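Local coordinates for protein CRISPR-associated endonuclease Cas1 (Thermotoga maritima, PDB 4XTK) that probably acts as a metal-dependent double-stranded DNA endonuclease in CRISPR adaptive immunity, working as a homodimer that joins with Cas2, at residues E150-E155 with G218-T223; T211-R216 with F228-D233. All blocks are in the same frame, centred on the assembly; numbering follows the deposited sequence.

Interaction 1 of 2, residues E150-E155 with G218-T223; sequences ELMGIE and GYLHET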
loop_
_atom_site.group_PDB
_atom_site.type_symbol
_atom_site.label_atom_id
_atom_site.label_comp_id
_atom_site.label_asym_id
_atom_site.label_seq_id
_atom_site.Cartn_x
_atom_site.Cartn_y
_atom_site.Cartn_z
ATOM N N GLU E 150 -27.367 -12.519 6.508
ATOM C CA GLU E 150 -28.418 -13.306 5.889
ATOM C C GLU E 150 -28.172 -13.386 4.384
ATOM O O GLU E 150 -28.378 -14.425 3.760
ATOM C CB GLU E 150 -29.785 -12.681 6.193
ATOM C CG GLU E 150 -30.983 -13.445 5.665
ATOM C CD GLU E 150 -32.303 -12.793 6.052
ATOM O OE1 GLU E 150 -32.273 -11.732 6.716
ATOM O OE2 GLU E 150 -33.367 -13.340 5.689
ATOM N N LEU E 151 -27.694 -12.282 3.821
ATOM C CA LEU E 151 -27.517 -12.142 2.383
ATOM C C LEU E 151 -26.403 -13.041 1.830
ATOM O O LEU E 151 -26.545 -13.622 0.758
ATOM C CB LEU E 151 -27.230 -10.677 2.043
ATOM C CG LEU E 151 -27.542 -10.188 0.630
ATOM C CD1 LEU E 151 -28.971 -10.535 0.237
ATOM C CD2 LEU E 151 -27.296 -8.688 0.531
ATOM N N MET E 152 -25.296 -13.148 2.555
ATOM C CA MET E 152 -24.219 -14.054 2.164
ATOM C C MET E 152 -24.684 -15.510 2.222
ATOM O O MET E 152 -24.301 -16.329 1.392
ATOM C CB MET E 152 -22.989 -13.862 3.058
ATOM C CG MET E 152 -21.894 -14.903 2.842
ATOM S SD MET E 152 -21.163 -14.878 1.182
ATOM C CE MET E 152 -20.203 -13.409 1.342
ATOM N N GLY E 153 -25.517 -15.827 3.209
ATOM C CA GLY E 153 -26.051 -17.167 3.341
ATOM C C GLY E 153 -26.935 -17.540 2.170
ATOM O O GLY E 153 -26.828 -18.638 1.623
ATOM N N ILE E 154 -27.810 -16.615 1.787
ATOM C CA ILE E 154 -28.722 -16.820 0.670
ATOM C C ILE E 154 -27.953 -17.009 -0.637
ATOM O O ILE E 154 -28.291 -17.873 -1.446
ATOM C CB ILE E 154 -29.703 -15.640 0.533
ATOM C CG1 ILE E 154 -30.593 -15.549 1.777
ATOM C CG2 ILE E 154 -30.565 -15.789 -0.709
ATOM C CD1 ILE E 154 -31.325 -14.220 1.923
ATOM N N GLU E 155 -26.908 -16.211 -0.828
ATOM C CA GLU E 155 -26.104 -16.291 -2.040
ATOM C C GLU E 155 -25.428 -17.658 -2.130
ATOM O O GLU E 155 -25.493 -18.327 -3.165
ATOM C CB GLU E 155 -25.071 -15.157 -2.074
ATOM C CG GLU E 155 -24.588 -14.776 -3.474
ATOM C CD GLU E 155 -23.422 -15.628 -3.940
ATOM O OE1 GLU E 155 -22.802 -16.302 -3.089
ATOM O OE2 GLU E 155 -23.123 -15.623 -5.154
ATOM N N GLY E 218 -14.254 -5.669 2.049
ATOM C CA GLY E 218 -15.368 -6.159 1.252
ATOM C C GLY E 218 -16.734 -5.803 1.832
ATOM O O GLY E 218 -16.824 -5.128 2.856
ATOM N N TYR E 219 -17.800 -6.268 1.183
ATOM C CA TYR E 219 -19.160 -5.856 1.522
ATOM C C TYR E 219 -20.100 -7.039 1.722
ATOM O O TYR E 219 -20.697 -7.187 2.798
ATOM C CB TYR E 219 -19.682 -4.891 0.457
ATOM C CG TYR E 219 -18.845 -3.640 0.463
ATOM C CD1 TYR E 219 -19.015 -2.680 1.455
ATOM C CD2 TYR E 219 -17.827 -3.453 -0.466
ATOM C CE1 TYR E 219 -18.225 -1.548 1.499
ATOM C CE2 TYR E 219 -17.035 -2.322 -0.434
ATOM C CZ TYR E 219 -17.238 -1.374 0.551
ATOM O OH TYR E 219 -16.450 -0.253 0.587
ATOM N N LEU E 220 -20.269 -7.852 0.683
ATOM C CA LEU E 220 -21.009 -9.102 0.821
ATOM C C LEU E 220 -20.315 -10.011 1.839
ATOM O O LEU E 220 -20.955 -10.565 2.734
ATOM C CB LEU E 220 -21.147 -9.813 -0.528
ATOM C CG LEU E 220 -21.997 -11.087 -0.456
ATOM C CD1 LEU E 220 -23.376 -10.769 0.108
ATOM C CD2 LEU E 220 -22.091 -11.813 -1.804
ATOM N N HIS E 221 -19.003 -10.158 1.695
ATOM C CA HIS E 221 -18.200 -10.851 2.695
ATOM C C HIS E 221 -17.902 -9.930 3.866
ATOM O O HIS E 221 -17.680 -8.732 3.690
ATOM C CB HIS E 221 -16.898 -11.366 2.084
ATOM C CG HIS E 221 -17.102 -12.413 1.039
ATOM N ND1 HIS E 221 -17.570 -12.126 -0.223
ATOM C CD2 HIS E 221 -16.933 -13.761 1.078
ATOM C CE1 HIS E 221 -17.666 -13.242 -0.926
ATOM N NE2 HIS E 221 -17.289 -14.247 -0.152
ATOM N N GLU E 222 -17.907 -10.494 5.066
ATOM C CA GLU E 222 -17.563 -9.733 6.256
ATOM C C GLU E 222 -16.114 -9.258 6.165
ATOM O O GLU E 222 -15.231 -10.019 5.777
ATOM C CB GLU E 222 -17.777 -10.585 7.511
ATOM C CG GLU E 222 -17.806 -9.793 8.806
ATOM C CD GLU E 222 -17.747 -10.676 10.043
ATOM O OE1 GLU E 222 -16.674 -10.736 10.679
ATOM O OE2 GLU E 222 -18.770 -11.308 10.380
ATOM N N THR E 223 -15.855 -8.012 6.539
ATOM C CA THR E 223 -14.472 -7.576 6.570
ATOM C C THR E 223 -13.968 -7.940 7.956
ATOM O O THR E 223 -14.339 -7.335 8.958
ATOM C CB THR E 223 -14.307 -6.064 6.294
ATOM O OG1 THR E 223 -14.786 -5.763 4.979
ATOM C CG2 THR E 223 -12.835 -5.647 6.389
#
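The sulfur and terminal methyl of Met152 supply the aromatic part of this contact. CG lies anti to the backbone N (chi1 172°), and the chain then bends at chi2 and chi3, swinging CE over one face of the His221 imidazole, above its centre. The approach is a CH-pi contact, with SD following 4.3 Å from the ring centroid as a Met-aromatic partner. A long, flexible, unbranched thioether suits this place, since it can bend as it leaves helix 148-166 and lay its end on a flat ring.

Apolar packing centres on Leu220. With CG anti to the backbone N, its two methyls reach the helix: CD1 stands 4.2 Å from CG of Leu151, and CD2 lies 4.2 Å from CG of Glu155, against the aliphatic part of that side chain. Met152 CE also rests on Leu220 CG. Leu151 and Leu220 both continue onto Val114 of helix 103-127, so the forked leucines fill the junction of loop and helices.

The polar bonds of these residues run within their own segment or to partners beyond the two. Gly218 N donates to Thr223 OG1 at 3.0 Å, drawing together the two ends of segment 218-223. His221 ND1 is bonded to Asp233, and Glu155 OE2 forms a salt bridge with Arg159. Glu155 OE1 and His221 NE2 remain 6.6 Å apart, and both side chains touch Glu236. By similarity, Glu155, His221 and Glu236 bind Mn(2+), so this helix-loop junction matches the Glu-His-Glu metal site of the Cas1 nuclease family.

Interaction 2 of 2, residues T211-R216 with F228-D233; sequences THLDPR and FSLNLD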
loop_
_atom_site.group_PDB
_atom_site.type_symbol
_atom_site.label_atom_id
_atom_site.label_comp_id
_atom_site.label_asym_id
_atom_site.label_seq_id
_atom_site.Cartn_x
_atom_site.Cartn_y
_atom_site.Cartn_z
ATOM N N THR E 211 -6.430 -0.330 -9.397
ATOM C CA THR E 211 -7.449 0.703 -9.169
ATOM C C THR E 211 -7.175 1.545 -7.926
ATOM O O THR E 211 -6.113 1.451 -7.308
ATOM C CB THR E 211 -8.869 0.116 -9.004
ATOM O OG1 THR E 211 -8.970 -0.547 -7.736
ATOM C CG2 THR E 211 -9.201 -0.841 -10.140
ATOM N N HIS E 212 -8.144 2.388 -7.589
ATOM C CA HIS E 212 -8.078 3.225 -6.398
ATOM C C HIS E 212 -8.754 2.546 -5.211
ATOM O O HIS E 212 -8.872 3.137 -4.133
ATOM C CB HIS E 212 -8.731 4.584 -6.658
ATOM C CG HIS E 212 -8.030 5.407 -7.689
ATOM N ND1 HIS E 212 -8.706 6.197 -8.591
ATOM C CD2 HIS E 212 -6.713 5.571 -7.958
ATOM C CE1 HIS E 212 -7.837 6.808 -9.380
ATOM N NE2 HIS E 212 -6.621 6.446 -9.015
ATOM N N LEU E 213 -9.217 1.315 -5.424
ATOM C CA LEU E 213 -9.871 0.535 -4.373
ATOM C C LEU E 213 -8.862 -0.178 -3.491
ATOM O O LEU E 213 -7.777 -0.533 -3.940
ATOM C CB LEU E 213 -10.835 -0.484 -4.981
ATOM C CG LEU E 213 -12.064 0.063 -5.711
ATOM C CD1 LEU E 213 -12.568 -0.939 -6.752
ATOM C CD2 LEU E 213 -13.163 0.395 -4.711
ATOM N N ASP E 214 -9.213 -0.365 -2.224
ATOM C CA ASP E 214 -8.452 -1.252 -1.355
ATOM C C ASP E 214 -9.173 -2.590 -1.220
ATOM O O ASP E 214 -10.357 -2.639 -0.860
ATOM C CB ASP E 214 -8.225 -0.633 0.021
ATOM C CG ASP E 214 -7.246 -1.436 0.863
ATOM O OD1 ASP E 214 -7.630 -2.514 1.361
ATOM O OD2 ASP E 214 -6.089 -0.993 1.024
ATOM N N PRO E 215 -8.455 -3.680 -1.515
ATOM C CA PRO E 215 -8.942 -5.066 -1.528
ATOM C C PRO E 215 -9.267 -5.627 -0.141
ATOM O O PRO E 215 -9.940 -6.653 -0.055
ATOM C CB PRO E 215 -7.777 -5.831 -2.154
ATOM C CG PRO E 215 -6.582 -5.049 -1.761
ATOM C CD PRO E 215 -7.009 -3.610 -1.786
ATOM N N ARG E 216 -8.798 -4.972 0.919
ATOM C CA ARG E 216 -8.972 -5.507 2.271
ATOM C C ARG E 216 -10.344 -5.230 2.873
ATOM O O ARG E 216 -10.692 -5.799 3.899
ATOM C CB ARG E 216 -7.885 -4.968 3.195
ATOM C CG ARG E 216 -6.540 -5.571 2.876
ATOM C CD ARG E 216 -5.408 -4.827 3.528
ATOM N NE ARG E 216 -5.293 -3.460 3.043
ATOM C CZ ARG E 216 -4.233 -2.695 3.269
ATOM N NH1 ARG E 216 -3.205 -3.183 3.954
ATOM N NH2 ARG E 216 -4.192 -1.452 2.810
ATOM N N PHE E 228 -7.954 -10.659 2.251
ATOM C CA PHE E 228 -8.645 -9.896 1.209
ATOM C C PHE E 228 -10.099 -10.331 1.092
ATOM O O PHE E 228 -10.397 -11.518 1.129
ATOM C CB PHE E 228 -7.939 -10.050 -0.149
ATOM C CG PHE E 228 -6.461 -9.748 -0.107
ATOM C CD1 PHE E 228 -6.008 -8.437 0.020
ATOM C CD2 PHE E 228 -5.525 -10.771 -0.196
ATOM C CE1 PHE E 228 -4.645 -8.149 0.060
ATOM C CE2 PHE E 228 -4.164 -10.488 -0.154
ATOM C CZ PHE E 228 -3.725 -9.172 -0.025
ATOM N N SER E 229 -10.988 -9.357 0.926
ATOM C CA SER E 229 -12.439 -9.553 0.943
ATOM C C SER E 229 -13.076 -9.093 -0.364
ATOM O O SER E 229 -13.856 -9.823 -0.983
ATOM C CB SER E 229 -13.084 -8.822 2.129
ATOM O OG SER E 229 -12.794 -9.476 3.351
ATOM N N LEU E 230 -12.820 -7.833 -0.708
ATOM C CA LEU E 230 -13.365 -7.223 -1.915
ATOM C C LEU E 230 -13.190 -8.086 -3.178
ATOM O O LEU E 230 -14.088 -8.134 -4.024
ATOM C CB LEU E 230 -12.731 -5.847 -2.132
ATOM C CG LEU E 230 -13.357 -5.066 -3.285
ATOM C CD1 LEU E 230 -14.848 -4.901 -3.051
ATOM C CD2 LEU E 230 -12.671 -3.717 -3.504
ATOM N N ASN E 231 -12.053 -8.762 -3.314
ATOM C CA ASN E 231 -11.841 -9.622 -4.482
ATOM C C ASN E 231 -12.813 -10.798 -4.479
ATOM O O ASN E 231 -13.305 -11.209 -5.533
ATOM C CB ASN E 231 -10.402 -10.131 -4.540
ATOM C CG ASN E 231 -10.048 -10.973 -3.348
ATOM O OD1 ASN E 231 -10.485 -10.688 -2.232
ATOM N ND2 ASN E 231 -9.260 -12.019 -3.566
ATOM N N LEU E 232 -13.095 -11.327 -3.291
ATOM C CA LEU E 232 -14.091 -12.384 -3.156
ATOM C C LEU E 232 -15.485 -11.903 -3.589
ATOM O O LEU E 232 -16.202 -12.608 -4.297
ATOM C CB LEU E 232 -14.133 -12.888 -1.719
ATOM C CG LEU E 232 -12.825 -13.434 -1.148
ATOM C CD1 LEU E 232 -13.071 -13.980 0.256
ATOM C CD2 LEU E 232 -12.223 -14.505 -2.059
ATOM N N ASP E 233 -15.855 -10.697 -3.168
ATOM C CA ASP E 233 -17.130 -10.097 -3.555
ATOM C C ASP E 233 -17.304 -10.024 -5.078
ATOM O O ASP E 233 -18.284 -10.525 -5.636
ATOM C CB ASP E 233 -17.250 -8.692 -2.961
ATOM C CG ASP E 233 -17.749 -8.697 -1.532
ATOM O OD1 ASP E 233 -17.768 -9.775 -0.899
ATOM O OD2 ASP E 233 -18.114 -7.610 -1.038
HETATM O O HOH W 1 -10.233 -8.874 4.135
#
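Two backbone N-H groups grip the carbonyl oxygen of Pro215, both from the start of helix 230-252. Ser229 N, at the N-cap position, donates to Pro215 O at 3.1 Å nearly along the C=O axis, with an N-H...O angle of 165°. Leu230 N gives Pro215 O a more bent bond of 3.2 Å from above the carbonyl plane. The loop thus supplies an acceptor for N-H groups at the beginning of a helix.

Apolar side chains pack beside these bonds. Pro215 and Phe228 lie side by side and point the same way, with Pro215 CB 3.8 Å from Phe228 CD1; the compact pyrrolidine fits beside the broad ring, and both also touch Leu205 of helix 188-208. CG of Arg216 meets the same CD1 obliquely. Leu230, its CG anti to the backbone N, brings CD2 to 4.0 Å from CB of Leu213.

A water spans the segments, donating to Arg216 O and accepting from Ser229 OG; that hydroxyl is also bonded to Arg226.

Within the loop, Asp214 OD1 takes two bonds from Arg216, 2.8 Å from its backbone N and 3.0 Å from NE. Arg216 NH2 holds Asp214 OD2 at 2.6 Å, so NE and NH2 grip the carboxylate side-on, through syn lone pairs and close to the guanidinium plane. This probably favours a charged aspartate. Arg216 NH2 also forms a salt bridge with Asp214 of the second subunit, making this Asx turn, beside the start of helix 230-252, part of the Cas1 homodimer interface.

The segments of the two interactions alternate along the chain, and their centres lie 14 Å apart. Asp233 joins them: its OD1 is 2.5 Å from His221 ND1 and its OD2 2.6 Å from Tyr219 N, both probable hydrogen bonds, and OD2 also accepts from Leu220 N. Interaction 2 holds the start of helix 230-252 against the loop; Asp233, on the same helix, is well placed as a second-shell residue to orient His221 in interaction 1, which would tend to direct NE2 toward the predicted metal site. The two contacts also pack directly, Thr223 CG2 lying 3.3 Å from Arg216 O. The loop between helices 188-208 and 230-252 thus links the dimer interface to the nuclease site.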